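Local coordinates for protein lipoteichoic acid primase (PDB 4UOP) that belongs to the sulfatase-like family of alpha/beta proteins and carries a magnesium ion in its extracellular catalytic domain, at residues B[59-64]-B[216-221]; B[141-146]-B[347-352]; B[277-282]-B[320-325]; B[330-335]-B[362-367]. All blocks are in the same frame, centred on the assembly; numbering follows the deposited sequence.

Contact 1 (B[59-64]-B[216-221]); sequences NLIIVQ and AQLISV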
loop_
_atom_site.group_PDB
_atom_site.type_symbol
_atom_site.label_atom_id
_atom_site.label_comp_id
_atom_site.label_asym_id
_atom_site.label_seq_id
_atom_site.Cartn_x
_atom_site.Cartn_y
_atom_site.Cartn_z
ATOM N N ASN B 59 -26.722 -16.895 19.273
ATOM C CA ASN B 59 -26.394 -15.635 18.626
ATOM C C ASN B 59 -24.877 -15.529 18.481
ATOM O O ASN B 59 -24.130 -16.347 19.040
ATOM C CB ASN B 59 -26.927 -14.456 19.425
ATOM C CG ASN B 59 -28.382 -14.599 19.758
ATOM O OD1 ASN B 59 -29.221 -14.600 18.874
ATOM N ND2 ASN B 59 -28.692 -14.752 21.035
ATOM N N LEU B 60 -24.432 -14.532 17.729
ATOM C CA LEU B 60 -23.002 -14.257 17.524
ATOM C C LEU B 60 -22.758 -12.758 17.719
ATOM O O LEU B 60 -23.360 -11.922 17.041
ATOM C CB LEU B 60 -22.575 -14.656 16.120
ATOM C CG LEU B 60 -21.137 -14.358 15.688
ATOM C CD1 LEU B 60 -20.150 -15.057 16.585
ATOM C CD2 LEU B 60 -20.959 -14.781 14.236
ATOM N N ILE B 61 -21.904 -12.443 18.669
ATOM C CA ILE B 61 -21.453 -11.073 18.906
ATOM C C ILE B 61 -19.930 -11.029 18.736
ATOM O O ILE B 61 -19.190 -11.781 19.396
ATOM C CB ILE B 61 -21.849 -10.602 20.296
ATOM C CG1 ILE B 61 -23.370 -10.592 20.441
ATOM C CG2 ILE B 61 -21.238 -9.227 20.568
ATOM C CD1 ILE B 61 -23.848 -10.501 21.875
ATOM N N ILE B 62 -19.446 -10.168 17.851
ATOM C CA ILE B 62 -18.019 -10.042 17.604
ATOM C C ILE B 62 -17.620 -8.581 17.805
ATOM O O ILE B 62 -18.261 -7.679 17.235
ATOM C CB ILE B 62 -17.659 -10.462 16.177
ATOM C CG1 ILE B 62 -18.080 -11.923 15.944
ATOM C CG2 ILE B 62 -16.178 -10.257 15.927
ATOM C CD1 ILE B 62 -17.679 -12.465 14.593
ATOM N N VAL B 63 -16.630 -8.360 18.659
ATOM C CA VAL B 63 -16.127 -7.017 18.928
ATOM C C VAL B 63 -14.675 -6.914 18.450
ATOM O O VAL B 63 -13.816 -7.674 18.883
ATOM C CB VAL B 63 -16.199 -6.624 20.407
ATOM C CG1 VAL B 63 -15.777 -5.175 20.572
ATOM C CG2 VAL B 63 -17.593 -6.843 20.968
ATOM N N GLN B 64 -14.447 -5.979 17.538
ATOM C CA GLN B 64 -13.140 -5.676 16.988
ATOM C C GLN B 64 -12.594 -4.471 17.746
ATOM O O GLN B 64 -13.154 -3.380 17.643
ATOM C CB GLN B 64 -13.245 -5.350 15.511
ATOM C CG GLN B 64 -11.897 -5.083 14.866
ATOM C CD GLN B 64 -11.962 -4.881 13.372
ATOM O OE1 GLN B 64 -12.195 -5.828 12.593
ATOM N NE2 GLN B 64 -11.726 -3.653 12.944
ATOM N N ALA B 216 -24.146 -9.644 15.490
ATOM C CA ALA B 216 -23.768 -8.239 15.627
ATOM C C ALA B 216 -22.245 -8.106 15.624
ATOM O O ALA B 216 -21.554 -8.792 16.391
ATOM C CB ALA B 216 -24.346 -7.682 16.908
ATOM N N GLN B 217 -21.724 -7.267 14.731
ATOM C CA GLN B 217 -20.291 -6.939 14.674
ATOM C C GLN B 217 -20.119 -5.492 15.145
ATOM O O GLN B 217 -20.703 -4.598 14.554
ATOM C CB GLN B 217 -19.771 -7.062 13.254
ATOM C CG GLN B 217 -18.314 -6.673 13.094
ATOM C CD GLN B 217 -17.335 -7.806 13.315
ATOM O OE1 GLN B 217 -17.680 -8.993 13.193
ATOM N NE2 GLN B 217 -16.077 -7.450 13.573
ATOM N N LEU B 218 -19.354 -5.293 16.209
ATOM C CA LEU B 218 -19.101 -3.972 16.755
ATOM C C LEU B 218 -17.637 -3.627 16.534
ATOM O O LEU B 218 -16.745 -4.449 16.805
ATOM C CB LEU B 218 -19.438 -3.928 18.243
ATOM C CG LEU B 218 -20.911 -4.097 18.611
ATOM C CD1 LEU B 218 -21.303 -5.558 18.676
ATOM C CD2 LEU B 218 -21.223 -3.462 19.957
ATOM N N ILE B 219 -17.373 -2.421 16.033
ATOM C CA ILE B 219 -16.031 -1.968 15.746
ATOM C C ILE B 219 -15.760 -0.806 16.708
ATOM O O ILE B 219 -16.366 0.190 16.577
ATOM C CB ILE B 219 -15.907 -1.458 14.295
ATOM C CG1 ILE B 219 -16.513 -2.475 13.332
ATOM C CG2 ILE B 219 -14.482 -1.218 13.905
ATOM C CD1 ILE B 219 -15.742 -3.726 13.303
ATOM N N SER B 220 -14.842 -0.993 17.644
ATOM C CA SER B 220 -14.499 0.033 18.623
ATOM C C SER B 220 -13.647 1.127 18.017
ATOM O O SER B 220 -13.174 0.952 16.932
ATOM C CB SER B 220 -13.814 -0.568 19.833
ATOM O OG SER B 220 -12.487 -0.731 19.602
ATOM N N VAL B 221 -13.524 2.275 18.681
ATOM C CA VAL B 221 -12.758 3.345 18.106
ATOM C C VAL B 221 -11.995 4.226 19.080
ATOM O O VAL B 221 -11.159 4.911 18.679
ATOM C CB VAL B 221 -13.600 4.190 17.139
ATOM C CG1 VAL B 221 -14.403 5.190 17.896
ATOM C CG2 VAL B 221 -12.749 4.886 16.112
#

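Contact 2 (B[141-146]-B[347-352]); sequences RLLGKN and NLLGIK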
loop_
_atom_site.group_PDB
_atom_site.type_symbol
_atom_site.label_atom_id
_atom_site.label_comp_id
_atom_site.label_asym_id
_atom_site.label_seq_id
_atom_site.Cartn_x
_atom_site.Cartn_y
_atom_site.Cartn_z
ATOM N N ARG B 141 -23.380 -13.046 5.055
ATOM C CA ARG B 141 -24.232 -13.585 4.011
ATOM C C ARG B 141 -24.621 -15.032 4.330
ATOM O O ARG B 141 -25.798 -15.392 4.260
ATOM C CB ARG B 141 -23.536 -13.498 2.653
ATOM C CG ARG B 141 -24.403 -13.937 1.489
ATOM C CD ARG B 141 -23.670 -13.791 0.150
ATOM N NE ARG B 141 -23.179 -12.428 -0.072
ATOM C CZ ARG B 141 -23.929 -11.395 -0.450
ATOM N NH1 ARG B 141 -25.239 -11.529 -0.671
ATOM N NH2 ARG B 141 -23.371 -10.206 -0.606
ATOM N N LEU B 142 -23.649 -15.850 4.716
ATOM C CA LEU B 142 -23.922 -17.234 5.070
ATOM C C LEU B 142 -24.832 -17.326 6.296
ATOM O O LEU B 142 -25.729 -18.155 6.345
ATOM C CB LEU B 142 -22.623 -18.000 5.309
ATOM C CG LEU B 142 -22.738 -19.484 5.649
ATOM C CD1 LEU B 142 -23.555 -20.225 4.600
ATOM C CD2 LEU B 142 -21.344 -20.078 5.756
ATOM N N LEU B 143 -24.609 -16.486 7.303
ATOM C CA LEU B 143 -25.464 -16.505 8.480
ATOM C C LEU B 143 -26.889 -16.068 8.151
ATOM O O LEU B 143 -27.850 -16.603 8.713
ATOM C CB LEU B 143 -24.873 -15.659 9.613
ATOM C CG LEU B 143 -23.622 -16.254 10.261
ATOM C CD1 LEU B 143 -23.049 -15.277 11.284
ATOM C CD2 LEU B 143 -23.916 -17.605 10.897
ATOM N N GLY B 144 -27.028 -15.135 7.213
ATOM C CA GLY B 144 -28.328 -14.689 6.759
ATOM C C GLY B 144 -29.153 -15.797 6.103
ATOM O O GLY B 144 -30.377 -15.729 6.115
ATOM N N LYS B 145 -28.480 -16.799 5.548
ATOM C CA LYS B 145 -29.148 -17.991 4.999
ATOM C C LYS B 145 -29.443 -19.052 6.057
ATOM O O LYS B 145 -30.031 -20.095 5.758
ATOM C CB LYS B 145 -28.296 -18.612 3.884
ATOM C CG LYS B 145 -28.133 -17.730 2.659
ATOM C CD LYS B 145 -29.481 -17.332 2.086
ATOM C CE LYS B 145 -29.351 -16.556 0.790
ATOM N NZ LYS B 145 -30.689 -16.356 0.165
ATOM N N ASN B 146 -29.035 -18.778 7.290
ATOM C CA ASN B 146 -29.296 -19.650 8.415
ATOM C C ASN B 146 -30.079 -18.952 9.512
ATOM O O ASN B 146 -29.896 -19.240 10.691
ATOM C CB ASN B 146 -27.967 -20.190 8.925
ATOM C CG ASN B 146 -27.367 -21.229 7.987
ATOM O OD1 ASN B 146 -27.638 -22.410 8.145
ATOM N ND2 ASN B 146 -26.565 -20.800 7.012
ATOM N N ASN B 347 -17.987 -23.460 12.350
ATOM C CA ASN B 347 -17.965 -24.780 12.979
ATOM C C ASN B 347 -18.707 -24.800 14.325
ATOM O O ASN B 347 -19.535 -25.682 14.589
ATOM C CB ASN B 347 -16.525 -25.285 13.124
ATOM C CG ASN B 347 -16.446 -26.613 13.858
ATOM O OD1 ASN B 347 -16.848 -27.655 13.321
ATOM N ND2 ASN B 347 -15.957 -26.590 15.078
ATOM N N LEU B 348 -18.425 -23.826 15.190
ATOM C CA LEU B 348 -19.110 -23.756 16.474
ATOM C C LEU B 348 -20.630 -23.615 16.320
ATOM O O LEU B 348 -21.406 -24.201 17.099
ATOM C CB LEU B 348 -18.561 -22.586 17.313
ATOM C CG LEU B 348 -17.129 -22.755 17.793
ATOM C CD1 LEU B 348 -16.622 -21.454 18.407
ATOM C CD2 LEU B 348 -17.039 -23.872 18.818
ATOM N N LEU B 349 -21.051 -22.830 15.332
ATOM C CA LEU B 349 -22.468 -22.580 15.098
ATOM C C LEU B 349 -23.156 -23.741 14.358
ATOM O O LEU B 349 -24.352 -23.689 14.142
ATOM C CB LEU B 349 -22.649 -21.278 14.322
ATOM C CG LEU B 349 -22.275 -19.991 15.088
ATOM C CD1 LEU B 349 -22.389 -18.782 14.170
ATOM C CD2 LEU B 349 -23.117 -19.799 16.328
ATOM N N GLY B 350 -22.389 -24.763 13.975
ATOM C CA GLY B 350 -22.934 -25.940 13.288
ATOM C C GLY B 350 -23.383 -25.654 11.879
ATOM O O GLY B 350 -24.373 -26.212 11.419
ATOM N N ILE B 351 -22.696 -24.738 11.205
ATOM C CA ILE B 351 -23.071 -24.336 9.877
ATOM C C ILE B 351 -22.062 -24.889 8.875
ATOM O O ILE B 351 -20.866 -24.679 8.997
ATOM C CB ILE B 351 -23.194 -22.805 9.782
ATOM C CG1 ILE B 351 -24.418 -22.350 10.586
ATOM C CG2 ILE B 351 -23.294 -22.355 8.328
ATOM C CD1 ILE B 351 -24.532 -20.857 10.786
ATOM N N LYS B 352 -22.565 -25.618 7.885
ATOM C CA LYS B 352 -21.733 -26.137 6.820
ATOM C C LYS B 352 -21.493 -25.044 5.806
ATOM O O LYS B 352 -22.420 -24.351 5.391
ATOM C CB LYS B 352 -22.384 -27.342 6.134
ATOM C CG LYS B 352 -22.244 -28.638 6.917
ATOM C CD LYS B 352 -20.791 -29.086 7.028
ATOM C CE LYS B 352 -20.663 -30.596 7.209
ATOM N NZ LYS B 352 -20.828 -31.027 8.627
#

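Contact 3 (B[277-282]-B[320-325]); sequences SVVVFY and FLHYPG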
loop_
_atom_site.group_PDB
_atom_site.type_symbol
_atom_site.label_atom_id
_atom_site.label_comp_id
_atom_site.label_asym_id
_atom_site.label_seq_id
_atom_site.Cartn_x
_atom_site.Cartn_y
_atom_site.Cartn_z
ATOM N N SER B 277 -25.125 -16.816 23.454
ATOM C CA SER B 277 -24.346 -16.231 22.359
ATOM C C SER B 277 -22.909 -16.725 22.323
ATOM O O SER B 277 -22.286 -16.916 23.368
ATOM C CB SER B 277 -24.299 -14.696 22.491
ATOM O OG SER B 277 -25.585 -14.136 22.468
ATOM N N VAL B 278 -22.386 -16.912 21.110
ATOM C CA VAL B 278 -20.956 -17.004 20.877
ATOM C C VAL B 278 -20.467 -15.565 20.880
ATOM O O VAL B 278 -21.063 -14.703 20.230
ATOM C CB VAL B 278 -20.650 -17.647 19.518
ATOM C CG1 VAL B 278 -19.156 -17.641 19.223
ATOM C CG2 VAL B 278 -21.205 -19.069 19.474
ATOM N N VAL B 279 -19.409 -15.307 21.628
ATOM C CA VAL B 279 -18.823 -13.979 21.668
ATOM C C VAL B 279 -17.328 -14.071 21.376
ATOM O O VAL B 279 -16.622 -14.902 21.966
ATOM C CB VAL B 279 -19.081 -13.289 23.014
ATOM C CG1 VAL B 279 -18.517 -11.884 22.979
ATOM C CG2 VAL B 279 -20.572 -13.237 23.325
ATOM N N VAL B 280 -16.875 -13.261 20.419
ATOM C CA VAL B 280 -15.488 -13.218 19.983
ATOM C C VAL B 280 -14.976 -11.783 20.156
ATOM O O VAL B 280 -15.660 -10.832 19.752
ATOM C CB VAL B 280 -15.337 -13.594 18.503
ATOM C CG1 VAL B 280 -13.875 -13.659 18.105
ATOM C CG2 VAL B 280 -16.032 -14.916 18.219
ATOM N N PHE B 281 -13.793 -11.653 20.743
ATOM C CA PHE B 281 -13.117 -10.369 20.854
ATOM C C PHE B 281 -11.753 -10.502 20.219
ATOM O O PHE B 281 -11.035 -11.456 20.509
ATOM C CB PHE B 281 -12.909 -9.970 22.316
ATOM C CG PHE B 281 -14.160 -9.943 23.138
ATOM C CD1 PHE B 281 -15.308 -9.337 22.666
ATOM C CD2 PHE B 281 -14.179 -10.491 24.409
ATOM C CE1 PHE B 281 -16.463 -9.306 23.427
ATOM C CE2 PHE B 281 -15.343 -10.466 25.179
ATOM C CZ PHE B 281 -16.472 -9.864 24.693
ATOM N N TYR B 282 -11.366 -9.541 19.385
ATOM C CA TYR B 282 -10.007 -9.532 18.832
ATOM C C TYR B 282 -9.549 -8.112 18.571
ATOM O O TYR B 282 -10.367 -7.238 18.288
ATOM C CB TYR B 282 -9.946 -10.366 17.530
ATOM C CG TYR B 282 -10.755 -9.796 16.397
ATOM C CD1 TYR B 282 -12.123 -10.031 16.311
ATOM C CD2 TYR B 282 -10.161 -9.015 15.416
ATOM C CE1 TYR B 282 -12.881 -9.493 15.289
ATOM C CE2 TYR B 282 -10.912 -8.473 14.386
ATOM C CZ TYR B 282 -12.272 -8.713 14.338
ATOM O OH TYR B 282 -13.068 -8.190 13.354
ATOM N N PHE B 320 -10.128 -13.799 21.968
ATOM C CA PHE B 320 -10.890 -14.464 23.019
ATOM C C PHE B 320 -12.183 -14.973 22.429
ATOM O O PHE B 320 -12.858 -14.266 21.668
ATOM C CB PHE B 320 -11.202 -13.495 24.173
ATOM C CG PHE B 320 -9.993 -13.038 24.926
ATOM C CD1 PHE B 320 -9.192 -12.028 24.427
ATOM C CD2 PHE B 320 -9.642 -13.625 26.138
ATOM C CE1 PHE B 320 -8.056 -11.621 25.115
ATOM C CE2 PHE B 320 -8.526 -13.209 26.837
ATOM C CZ PHE B 320 -7.716 -12.223 26.313
ATOM N N LEU B 321 -12.545 -16.200 22.786
ATOM C CA LEU B 321 -13.761 -16.804 22.312
ATOM C C LEU B 321 -14.536 -17.417 23.462
ATOM O O LEU B 321 -13.993 -18.196 24.255
ATOM C CB LEU B 321 -13.460 -17.866 21.253
ATOM C CG LEU B 321 -14.758 -18.470 20.682
ATOM C CD1 LEU B 321 -14.826 -18.391 19.162
ATOM C CD2 LEU B 321 -14.893 -19.899 21.162
ATOM N N HIS B 322 -15.808 -17.052 23.533
ATOM C CA HIS B 322 -16.743 -17.583 24.518
ATOM C C HIS B 322 -17.876 -18.279 23.784
ATOM O O HIS B 322 -18.322 -17.810 22.733
ATOM C CB HIS B 322 -17.296 -16.441 25.374
ATOM C CG HIS B 322 -18.672 -16.690 25.928
ATOM N ND1 HIS B 322 -18.886 -17.368 27.110
ATOM C CD2 HIS B 322 -19.898 -16.350 25.466
ATOM C CE1 HIS B 322 -20.184 -17.452 27.340
ATOM N NE2 HIS B 322 -20.821 -16.840 26.358
ATOM N N TYR B 323 -18.335 -19.404 24.325
ATOM C CA TYR B 323 -19.631 -19.939 23.918
ATOM C C TYR B 323 -20.298 -20.609 25.099
ATOM O O TYR B 323 -19.604 -21.107 25.998
ATOM C CB TYR B 323 -19.523 -20.869 22.697
ATOM C CG TYR B 323 -18.751 -22.150 22.899
ATOM C CD1 TYR B 323 -19.372 -23.300 23.387
ATOM C CD2 TYR B 323 -17.409 -22.232 22.554
ATOM C CE1 TYR B 323 -18.659 -24.489 23.550
ATOM C CE2 TYR B 323 -16.692 -23.406 22.715
ATOM C CZ TYR B 323 -17.318 -24.533 23.203
ATOM O OH TYR B 323 -16.579 -25.686 23.363
ATOM N N PRO B 324 -21.633 -20.615 25.114
ATOM C CA PRO B 324 -22.336 -21.168 26.281
ATOM C C PRO B 324 -22.038 -22.653 26.520
ATOM O O PRO B 324 -22.035 -23.447 25.574
ATOM C CB PRO B 324 -23.815 -20.972 25.936
ATOM C CG PRO B 324 -23.834 -19.937 24.859
ATOM C CD PRO B 324 -22.574 -20.161 24.074
ATOM N N GLY B 325 -21.791 -23.003 27.774
ATOM C CA GLY B 325 -21.531 -24.387 28.145
ATOM C C GLY B 325 -20.172 -24.903 27.713
ATOM O O GLY B 325 -19.979 -26.115 27.605
#

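Contact 4 (B[330-335]-B[362-367]); sequences GEIKNV and DILNSS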
loop_
_atom_site.group_PDB
_atom_site.type_symbol
_atom_site.label_atom_id
_atom_site.label_comp_id
_atom_site.label_asym_id
_atom_site.label_seq_id
_atom_site.Cartn_x
_atom_site.Cartn_y
_atom_site.Cartn_z
ATOM N N GLY B 330 -9.257 -22.080 28.076
ATOM C CA GLY B 330 -7.807 -21.993 28.164
ATOM C C GLY B 330 -7.164 -21.613 26.855
ATOM O O GLY B 330 -7.837 -21.154 25.933
ATOM N N GLU B 331 -5.847 -21.785 26.804
ATOM C CA GLU B 331 -5.030 -21.289 25.707
ATOM C C GLU B 331 -5.143 -22.194 24.486
ATOM O O GLU B 331 -4.914 -23.397 24.571
ATOM C CB GLU B 331 -3.573 -21.186 26.160
ATOM C CG GLU B 331 -2.647 -20.533 25.159
ATOM C CD GLU B 331 -1.216 -20.406 25.654
ATOM O OE1 GLU B 331 -0.957 -20.619 26.863
ATOM O OE2 GLU B 331 -0.339 -20.063 24.831
ATOM N N ILE B 332 -5.522 -21.613 23.356
ATOM C CA ILE B 332 -5.526 -22.328 22.083
ATOM C C ILE B 332 -4.076 -22.414 21.603
ATOM O O ILE B 332 -3.402 -21.391 21.456
ATOM C CB ILE B 332 -6.376 -21.594 21.016
ATOM C CG1 ILE B 332 -7.814 -21.388 21.496
ATOM C CG2 ILE B 332 -6.377 -22.378 19.711
ATOM C CD1 ILE B 332 -8.564 -20.311 20.744
ATOM N N LYS B 333 -3.599 -23.625 21.330
ATOM C CA LYS B 333 -2.203 -23.816 20.927
ATOM C C LYS B 333 -1.970 -23.545 19.445
ATOM O O LYS B 333 -0.913 -23.091 19.064
ATOM C CB LYS B 333 -1.736 -25.236 21.271
ATOM C CG LYS B 333 -1.884 -25.602 22.741
ATOM C CD LYS B 333 -1.266 -24.587 23.690
ATOM C CE LYS B 333 0.199 -24.311 23.383
ATOM N NZ LYS B 333 0.847 -23.545 24.492
ATOM N N ASN B 334 -2.955 -23.828 18.620
ATOM C CA ASN B 334 -2.839 -23.667 17.185
ATOM C C ASN B 334 -2.891 -22.174 16.839
ATOM O O ASN B 334 -3.749 -21.447 17.357
ATOM C CB ASN B 334 -3.976 -24.455 16.546
ATOM C CG ASN B 334 -3.894 -24.547 15.029
ATOM O OD1 ASN B 334 -2.828 -24.688 14.431
ATOM N ND2 ASN B 334 -5.052 -24.505 14.405
ATOM N N VAL B 335 -2.003 -21.722 15.963
ATOM C CA VAL B 335 -2.013 -20.318 15.562
ATOM C C VAL B 335 -3.170 -19.997 14.649
ATOM O O VAL B 335 -3.735 -20.869 13.985
ATOM C CB VAL B 335 -0.714 -19.836 14.877
ATOM C CG1 VAL B 335 0.451 -20.009 15.812
ATOM C CG2 VAL B 335 -0.483 -20.541 13.541
ATOM N N ASP B 362 -10.330 -23.550 10.242
ATOM C CA ASP B 362 -10.929 -23.756 11.550
ATOM C C ASP B 362 -9.809 -24.046 12.550
ATOM O O ASP B 362 -9.233 -25.128 12.581
ATOM C CB ASP B 362 -11.946 -24.893 11.479
ATOM C CG ASP B 362 -12.536 -25.266 12.824
ATOM O OD1 ASP B 362 -12.228 -24.629 13.859
ATOM O OD2 ASP B 362 -13.337 -26.224 12.845
ATOM N N ILE B 363 -9.503 -23.072 13.403
ATOM C CA ILE B 363 -8.339 -23.225 14.255
ATOM C C ILE B 363 -8.546 -24.213 15.407
ATOM O O ILE B 363 -7.575 -24.651 16.007
ATOM C CB ILE B 363 -7.826 -21.877 14.794
ATOM C CG1 ILE B 363 -8.785 -21.263 15.788
ATOM C CG2 ILE B 363 -7.537 -20.917 13.636
ATOM C CD1 ILE B 363 -8.135 -20.130 16.574
ATOM N N LEU B 364 -9.787 -24.563 15.717
ATOM C CA LEU B 364 -10.030 -25.535 16.786
ATOM C C LEU B 364 -9.976 -26.981 16.285
ATOM O O LEU B 364 -10.115 -27.915 17.078
ATOM C CB LEU B 364 -11.365 -25.263 17.473
ATOM C CG LEU B 364 -11.519 -23.868 18.100
ATOM C CD1 LEU B 364 -12.884 -23.737 18.738
ATOM C CD2 LEU B 364 -10.421 -23.606 19.102
ATOM N N ASN B 365 -9.782 -27.167 14.988
ATOM C CA ASN B 365 -9.715 -28.511 14.408
ATOM C C ASN B 365 -8.496 -28.754 13.536
ATOM O O ASN B 365 -8.491 -29.629 12.674
ATOM C CB ASN B 365 -11.000 -28.801 13.657
ATOM C CG ASN B 365 -12.096 -29.211 14.589
ATOM O OD1 ASN B 365 -12.034 -30.284 15.187
ATOM N ND2 ASN B 365 -13.074 -28.335 14.786
ATOM N N SER B 366 -7.454 -28.002 13.804
ATOM C CA SER B 366 -6.175 -28.196 13.142
ATOM C C SER B 366 -5.096 -27.935 14.160
ATOM O O SER B 366 -5.355 -27.373 15.231
ATOM C CB SER B 366 -6.053 -27.260 11.942
ATOM O OG SER B 366 -6.231 -25.909 12.324
ATOM N N SER B 367 -3.887 -28.383 13.861
ATOM C CA SER B 367 -2.767 -28.176 14.767
ATOM C C SER B 367 -1.545 -27.593 14.095
ATOM O O SER B 367 -0.614 -27.225 14.798
ATOM C CB SER B 367 -2.391 -29.476 15.477
ATOM O OG SER B 367 -3.318 -29.738 16.516
#

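Contact 1 (B[59-64]-B[216-221])
Ile62 and Gln217 sit abreast on neighbouring parallel strands, and the glutamine bends back over the isoleucine. Its CG starts anti to the backbone N (chi1 177°), and a turn at chi2 of 88° then swings the amide across, bringing Gln217 OE1 to 3.3 Å from Ile62 CB and Gln217 NE2 to 3.7 Å from Ile62 CG2. Beside them on the same face, Gln64 is extended and runs alongside Ile219, whose CD1 lies 3.7 Å from Gln64 CB. The other face is purely apolar: Ile61 CG2 and Leu218 CD1 meet at 4.1 Å, their side chains pointing the same way, while Ala216 touches Leu204 of helix 193-209. The extended backbone suits beta-branched Ile61, Ile62 and Val63. The parallel pairing is regular, as in Ile62 N to Ala216 O at 2.9 Å and Leu218 N to Ile62 O at 2.8 Å. At the strand end Gln64 O receives Ser220 N, also at 2.9 Å. Tyrosine hydroxyls satisfy the two buried amide oxygens: Gln64 OE1 is hydrogen-bonded to Tyr282 OH and Gln217 OE1 to Tyr215 OH. One face is thus hydrocarbon, while the other buries two amides that need hydroxyl partners; the Gln64 side chain is about 6 Å from the magnesium ion.

Contact 2 (B[141-146]-B[347-352])
Leu142, Leu143 and Asn146 meet Ile351 and Leu349 in a small, partly buried apolar contact between the C-terminal end of helix 139-144, with the residues after it, and the chain leaving helix 341-348. No hydrogen bond crosses it. Ile351 is central, and each of its branches has its own neighbour. Ile351 CG2, anti to the backbone N, lies 3.9 Å from Leu142 CD2, the two side chains sliding past each other in opposite directions. Ile351 CD1, at the tip of the other branch, lies 3.3 Å from Leu143 CD2, closer than methyl groups normally come, so the exact fit is doubtful; the side chains cross at about a right angle. The same Leu143 CD2 also touches Leu349 CD1 at 3.8 Å. Asn146 comes at Ile351 from the opposite direction, its amide against the aliphatic branches. That amide is held by its own helix end: Asn146 ND2 donates to Leu142 O at 2.9 Å, a fairly straight bond (164°) with the acceptor in the amide plane. Asparagine suits this place because it can bond a carbonyl in the last turn while covering the isoleucine. Across the contact, Gly350 takes positive phi in a Schellman motif, which ends the helix and turns the chain toward Ile351. Leu142 and Leu143 also rest on Met346 of helix 341-348, while Leu143 and Leu349 reach Leu60 of strand 59-65, in the mixed sheet.

Contact 3 (B[277-282]-B[320-325])
Val280 and Leu321 form the apolar centre, a non-hydrogen-bonded antiparallel pair whose side chains cross obliquely, Val280 CG2 lying 3.8 Å from Leu321 CD1. Leu321 holds CG anti to its backbone N (chi1 -177°), and its CD1 also comes within 4.4 Å of Val278 CG1. Helix 341-348 covers this face through Val345 and Leu348, so branched aliphatic residues suit it. On the other face Phe281 and Phe320 are neighbours without stacking: Phe281 CD2 approaches Phe320 CB at 4.2 Å, and both side chains pack on Leu89 of helix 84-89. The segments belong to the large mixed sheet of the alpha/beta fold, where strand 277-283 runs parallel to 59-65 but antiparallel to 319-322. Hydrogen-bonded pairs flank the centre: Phe281 N and Phe320 O are 2.9 Å apart, and His322 N meets Val279 O at 2.8 Å. Toward the polar edge the imidazole of His322 passes by Val279, His322 CD2 to Val279 CG2 at 3.8 Å. His322 CD2 also lies 3.2 Å from Ser277 O, while His322 NE2 is hydrogen-bonded to Trp274 O and the ring stacks on the Trp274 ring. Beyond it Pro324, which has no N-H to offer, sets its CD 3.3 Å from Ser277 O, and Ser277 OG turns to Ile273 O.

Contact 4 (B[330-335]-B[362-367])
The Asx-turn loop at 362-365 and Ser366 just after it receive the amide of Asn334, which meets Ile363 and Ser366 and bridges this loop to the chain leaving the short strand 330-331 of the mixed sheet. Within the turn Asp362 OD1 accepts Leu364 N, and Asp362 OD2 takes Asn365 ND2, both donors standing above the carboxylate plane. The short acidic side chain can therefore fold the loop back on itself. With CG anti to the backbone N (chi1 -172°), Asn334 carries its amide out into the curve of the loop. Asn334 ND2 donates to Ile363 O at 3.0 Å in a nearly straight bond (166°), with the carbonyl oxygen close to the amide plane. A second, weak bond runs from Asn334 ND2 to Ser366 OG at 2.8 Å, bent to 126°. The other end of the amide, OD1, accepts the backbone N of Asn369, so both ends of this buried group are engaged, which suits asparagine. Ile332 adds an apolar patch: its CD1 touches Ile363 CD1 at 4.2 Å and Leu364 CD2 at 4.1 Å, crossing both side chains at about a right angle. The backbone N of Asn334 bonds a pentaethylene glycol, probably from the crystallisation liquor. Ser366 OG donates a hydrogen bond to Asp362 O, 3.1 Å away, from the face of that carbonyl opposite to the one Asn365 N approaches.

In the fold
Contacts 1 and 3 are buried strand pairings in one mixed sheet, parallel in the first and antiparallel in the second, and they share a border because strands 59-65 and 277-283 are neighbours; Asn59 O and Val278 N join them at 2.8 Å. Contacts 2 and 4 are only partly buried and lie farther from the chain centre, contact 2 at helix ends, contact 4 between a strand end and a loop. Helix 341-348 links contact 2 to the others: Leu348 packs on Leu321 of contact 3, and Asn347 on Asp362 of contact 4. Backbone bonds dominate the two sheet contacts, side-chain hydrocarbon makes contact 2, and one asparagine amide carries most of the polar work in contact 4.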